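Local structure of iron-sulfur cluster assembly protein CyaY (Psychromonas ingrahamii, 4HS5) at residues D11-Y14 with Q15-E19; S81-F85 with L86-S90. The protein probably binds iron and takes part in iron-sulfur cluster assembly, perhaps as a regulator of cluster biogenesis. All coordinates share one frame; numbering follows the deposited sequence.

How the interactions relate
Interaction 1 comes first along the chain, two successive turns in the middle of helix 3-24; interaction 2 covers the end of the loop after strand 75-78 and the start of helix 85-97. Between them the chain runs through the six-stranded antiparallel sheet, so this is the frataxin fold, with its N- and C-terminal helices packed against that sheet. The centres of the two contacts lie about 15 Å apart, yet their side chains meet directly: Leu13 and Ile17 of residues 11-19 pack on Phe85, while Leu13 and Lys16 reach Leu86. Phe85 and Leu86 thus tie the first turn of the second helix to the middle of the first.

Interaction 1: residues D11-Y14 with Q15-E19; sequences DQLY and QKIEE
Leu13 and Ile17, one turn apart on the same face of helix 3-24, cross obliquely, and the closest carbons of their side chains are Leu13 CG and Ile17 CD1, 4.1 Å apart. Ile17 CG1 sits beside its own backbone N (chi1 -69°) and is folded back over the preceding turn, which brings CG1 to 3.3 Å from Leu13 O. That same carbonyl accepts the amide of Ile17, with Ile17 N to Leu13 O at 2.9 Å. Tyr14 lies on the neighbouring side of the helix: its side chain touches Leu37 and Ile49 of the sheet, its OH is hydrogen-bonded to Ser35 O, and Arg51, salt-bridged to Asp11, makes a cation-pi contact with it. Glu18 lies one turn beyond, with CG turned back to within 3.3 Å of Tyr14 O, the oxygen that takes the Glu18 amide. From there the extended chain runs back toward the N-terminal side and holds Glu18 CD 3.5 Å from Tyr14 O, with OE1 and OE2 both at 3.9 Å from it; the side chain also touches Tyr30 and Leu37. With the side chain cut back to an alanine, Tyr14 O would probably lose the CG and CD packed against it and a gap would open beside Tyr30 and Leu37. On the other flank, Gln15 CG lies 3.4 Å from Asp11 O, the acceptor of the Gln15 amide. These i+4 to i bonds, with buried Leu13, Tyr14 and Ile17 and exposed Gln12, Gln15 and Glu19, mark an amphipathic alpha-helix, here the N-terminal helix of the frataxin fold lying on its sheet.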
loop_
_atom_site.group_PDB
_atom_site.type_symbol
_atom_site.label_atom_id
_atom_site.label_comp_id
_atom_site.label_asym_id
_atom_site.label_seq_id
_atom_site.Cartn_x
_atom_site.Cartn_y
_atom_site.Cartn_z
ATOM N N ASP A 11 -8.179 -3.086 6.299
ATOM C CA ASP A 11 -9.155 -2.059 5.938
ATOM C C ASP A 11 -8.668 -0.675 6.331
ATOM O O ASP A 11 -8.798 0.276 5.557
ATOM C CB ASP A 11 -10.520 -2.316 6.585
ATOM C CG ASP A 11 -11.300 -3.423 5.906
ATOM O OD1 ASP A 11 -10.874 -3.891 4.835
ATOM O OD2 ASP A 11 -12.355 -3.812 6.451
ATOM N N GLN A 12 -8.134 -0.551 7.541
ATOM C CA GLN A 12 -7.572 0.714 7.986
ATOM C C GLN A 12 -6.457 1.157 7.044
ATOM O O GLN A 12 -6.373 2.325 6.679
ATOM C CB GLN A 12 -7.070 0.611 9.430
ATOM C CG GLN A 12 -8.216 0.582 10.453
ATOM C CD GLN A 12 -7.733 0.495 11.877
ATOM O OE1 GLN A 12 -6.559 0.229 12.137
ATOM N NE2 GLN A 12 -8.648 0.703 12.823
ATOM N N LEU A 13 -5.608 0.219 6.641
ATOM C CA LEU A 13 -4.545 0.539 5.697
ATOM C C LEU A 13 -5.079 1.024 4.360
ATOM O O LEU A 13 -4.627 2.044 3.839
ATOM C CB LEU A 13 -3.650 -0.675 5.482
ATOM C CG LEU A 13 -2.486 -0.494 4.506
ATOM C CD1 LEU A 13 -1.545 0.616 4.935
ATOM C CD2 LEU A 13 -1.743 -1.835 4.342
ATOM N N TYR A 14 -6.035 0.297 3.797
ATOM C CA TYR A 14 -6.559 0.656 2.491
ATOM C C TYR A 14 -7.227 2.016 2.553
ATOM O O TYR A 14 -7.000 2.859 1.694
ATOM C CB TYR A 14 -7.567 -0.380 1.995
ATOM C CG TYR A 14 -6.964 -1.589 1.334
ATOM C CD1 TYR A 14 -5.673 -1.998 1.622
ATOM C CD2 TYR A 14 -7.693 -2.315 0.396
ATOM C CE1 TYR A 14 -5.125 -3.114 1.008
ATOM C CE2 TYR A 14 -7.153 -3.427 -0.223
ATOM C CZ TYR A 14 -5.870 -3.811 0.077
ATOM O OH TYR A 14 -5.320 -4.912 -0.541
ATOM N N GLN A 15 -8.026 2.255 3.581
ATOM C CA GLN A 15 -8.658 3.565 3.696
ATOM C C GLN A 15 -7.648 4.688 3.952
ATOM O O GLN A 15 -7.844 5.801 3.462
ATOM C CB GLN A 15 -9.749 3.565 4.767
ATOM C CG GLN A 15 -10.936 2.700 4.403
ATOM C CD GLN A 15 -12.183 3.075 5.170
ATOM O OE1 GLN A 15 -12.143 3.283 6.382
ATOM N NE2 GLN A 15 -13.305 3.159 4.465
ATOM N N LYS A 16 -6.582 4.406 4.701
ATOM C CA LYS A 16 -5.503 5.384 4.922
ATOM C C LYS A 16 -4.848 5.738 3.589
ATOM O O LYS A 16 -4.582 6.903 3.298
ATOM C CB LYS A 16 -4.462 4.823 5.893
ATOM C CG LYS A 16 -3.334 5.779 6.274
ATOM C CD LYS A 16 -2.474 5.131 7.358
ATOM C CE LYS A 16 -1.473 6.106 7.966
ATOM N NZ LYS A 16 -2.018 6.859 9.133
ATOM N N ILE A 17 -4.619 4.735 2.753
ATOM C CA ILE A 17 -4.002 4.990 1.460
ATOM C C ILE A 17 -4.914 5.886 0.633
ATOM O O ILE A 17 -4.456 6.881 0.055
ATOM C CB ILE A 17 -3.693 3.683 0.719
ATOM C CG1 ILE A 17 -2.565 2.929 1.426
ATOM C CG2 ILE A 17 -3.308 3.972 -0.726
ATOM C CD1 ILE A 17 -2.441 1.481 0.961
ATOM N N GLU A 18 -6.206 5.571 0.604
ATOM C CA GLU A 18 -7.192 6.344 -0.148
ATOM C C GLU A 18 -7.327 7.772 0.366
ATOM O O GLU A 18 -7.331 8.727 -0.416
ATOM C CB GLU A 18 -8.541 5.630 -0.130
ATOM C CG GLU A 18 -8.475 4.327 -0.878
ATOM C CD GLU A 18 -9.635 3.419 -0.584
ATOM O OE1 GLU A 18 -10.507 3.799 0.226
ATOM O OE2 GLU A 18 -9.661 2.315 -1.163
ATOM N N GLU A 19 -7.448 7.911 1.677
ATOM C CA GLU A 19 -7.562 9.224 2.284
ATOM C C GLU A 19 -6.316 10.078 2.050
ATOM O O GLU A 19 -6.446 11.269 1.758
ATOM C CB GLU A 19 -7.860 9.085 3.775
ATOM C CG GLU A 19 -8.180 10.394 4.461
ATOM C CD GLU A 19 -6.930 11.165 4.786
ATOM O OE1 GLU A 19 -5.880 10.517 4.942
ATOM O OE2 GLU A 19 -6.986 12.409 4.853
#

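Interaction 2: residues S81-F85 with L86-S90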
loop_
_atom_site.group_PDB
_atom_site.type_symbol
_atom_site.label_atom_id
_atom_site.label_comp_id
_atom_site.label_asym_id
_atom_site.label_seq_id
_atom_site.Cartn_x
_atom_site.Cartn_y
_atom_site.Cartn_z
ATOM N N SER A 81 13.183 -6.988 3.657
ATOM C CA SER A 81 14.027 -5.805 3.778
ATOM C C SER A 81 13.858 -5.072 5.098
ATOM O O SER A 81 14.759 -4.347 5.534
ATOM C CB SER A 81 13.744 -4.826 2.639
ATOM O OG SER A 81 12.467 -4.218 2.789
ATOM N N GLY A 82 12.693 -5.228 5.719
ATOM C CA GLY A 82 12.385 -4.496 6.930
ATOM C C GLY A 82 11.810 -3.112 6.681
ATOM O O GLY A 82 11.468 -2.415 7.633
ATOM N N ASP A 83 11.702 -2.709 5.416
ATOM C CA ASP A 83 11.182 -1.382 5.105
ATOM C C ASP A 83 9.719 -1.266 5.515
ATOM O O ASP A 83 8.954 -2.232 5.439
ATOM C CB ASP A 83 11.322 -1.062 3.618
ATOM C CG ASP A 83 12.755 -0.762 3.216
ATOM O OD1 ASP A 83 13.599 -0.546 4.119
ATOM O OD2 ASP A 83 13.029 -0.736 1.995
ATOM N N GLU A 84 9.338 -0.074 5.957
ATOM C CA GLU A 84 7.975 0.140 6.375
ATOM C C GLU A 84 7.118 0.492 5.151
ATOM O O GLU A 84 7.550 1.227 4.263
ATOM C CB GLU A 84 7.945 1.231 7.450
ATOM C CG GLU A 84 6.592 1.460 8.068
ATOM C CD GLU A 84 5.791 2.459 7.302
ATOM O OE1 GLU A 84 6.397 3.330 6.649
ATOM O OE2 GLU A 84 4.555 2.376 7.348
ATOM N N PHE A 85 5.918 -0.068 5.113
ATOM C CA PHE A 85 5.047 0.001 3.945
ATOM C C PHE A 85 4.746 1.415 3.456
ATOM O O PHE A 85 4.871 1.705 2.264
ATOM C CB PHE A 85 3.730 -0.719 4.269
ATOM C CG PHE A 85 2.744 -0.733 3.135
ATOM C CD1 PHE A 85 2.708 -1.790 2.244
ATOM C CD2 PHE A 85 1.829 0.296 2.982
ATOM C CE1 PHE A 85 1.785 -1.809 1.198
ATOM C CE2 PHE A 85 0.918 0.290 1.937
ATOM C CZ PHE A 85 0.900 -0.762 1.042
ATOM N N LEU A 86 4.293 2.281 4.352
ATOM C CA LEU A 86 3.820 3.587 3.910
ATOM C C LEU A 86 4.957 4.480 3.425
ATOM O O LEU A 86 4.802 5.219 2.445
ATOM C CB LEU A 86 3.007 4.263 5.012
ATOM C CG LEU A 86 1.704 3.527 5.321
ATOM C CD1 LEU A 86 1.057 4.180 6.517
ATOM C CD2 LEU A 86 0.779 3.559 4.104
ATOM N N THR A 87 6.101 4.373 4.099
ATOM C CA THR A 87 7.337 5.032 3.686
ATOM C C THR A 87 7.738 4.538 2.296
ATOM O O THR A 87 8.055 5.320 1.395
ATOM C CB THR A 87 8.472 4.730 4.692
ATOM O OG1 THR A 87 8.102 5.240 5.981
ATOM C CG2 THR A 87 9.762 5.392 4.254
ATOM N N PHE A 88 7.687 3.224 2.121
ATOM C CA PHE A 88 8.086 2.634 0.858
ATOM C C PHE A 88 7.110 2.998 -0.263
ATOM O O PHE A 88 7.510 3.223 -1.408
ATOM C CB PHE A 88 8.189 1.117 1.021
ATOM C CG PHE A 88 8.756 0.425 -0.182
ATOM C CD1 PHE A 88 10.124 0.369 -0.388
ATOM C CD2 PHE A 88 7.915 -0.165 -1.105
ATOM C CE1 PHE A 88 10.643 -0.271 -1.501
ATOM C CE2 PHE A 88 8.421 -0.805 -2.220
ATOM C CZ PHE A 88 9.791 -0.860 -2.411
ATOM N N LEU A 89 5.822 3.058 0.065
ATOM C CA LEU A 89 4.792 3.377 -0.907
ATOM C C LEU A 89 4.962 4.799 -1.422
ATOM O O LEU A 89 4.890 5.038 -2.629
ATOM C CB LEU A 89 3.400 3.187 -0.281
ATOM C CG LEU A 89 2.241 3.406 -1.240
ATOM C CD1 LEU A 89 2.368 2.436 -2.394
ATOM C CD2 LEU A 89 0.914 3.206 -0.525
ATOM N N SER A 90 5.232 5.741 -0.522
ATOM C CA SER A 90 5.530 7.113 -0.939
ATOM C C SER A 90 6.721 7.164 -1.886
ATOM O O SER A 90 6.682 7.875 -2.892
ATOM C CB SER A 90 5.852 7.983 0.272
ATOM O OG SER A 90 4.713 8.154 1.086
#
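The ring of Phe85 meets Leu86 at its edge, with Leu86 CG in the ring plane, and Leu86 CD2 comes to 3.6 Å from Phe85 CD2. Leu89, one turn on, runs beside Phe85 and points the same way, its CD2 approaching Phe85 CE2 obliquely at 3.8 Å. Phe85 CG is anti to the backbone N (chi1 -179°), which swings the ring off the helix start into the core, where Tyr69 meets it edge-to-face and Val58 and Leu60 of the sheet pack against it. The second ring, Phe88, is approached obliquely by the carboxylate of Asp83, with OD2 at 3.9 Å from Phe88 CD1 and the two planes 31° apart; His67 and Leu60 are its neighbours from the sheet.

The third flat group, the carboxylate of Glu84, does the polar work. A bend at chi2 (-88°) turns the carboxylate forward to the amides of the first turn. OE1 accepts twice from Thr87: Thr87 N reaches Glu84 OE1 at 2.8 Å on the syn side, somewhat out of the plane, and Thr87 OG1 comes in almost end-on to the same oxygen at 2.6 Å. Glu84 OE2 takes Leu86 N at 3.0 Å from above the carboxylate plane. Two amides of the helix start are thereby satisfied, and the negative group probably also suits the positive end of the helix dipole. Glu84 O accepts Phe88 N, beginning the regular helical bonding. Upstream, Ser81 OG accepts from Asp83 N in an ST turn. The whole is a glutamate N-cap, opening the C-terminal helix of the frataxin fold as the chain leaves strand 75-78.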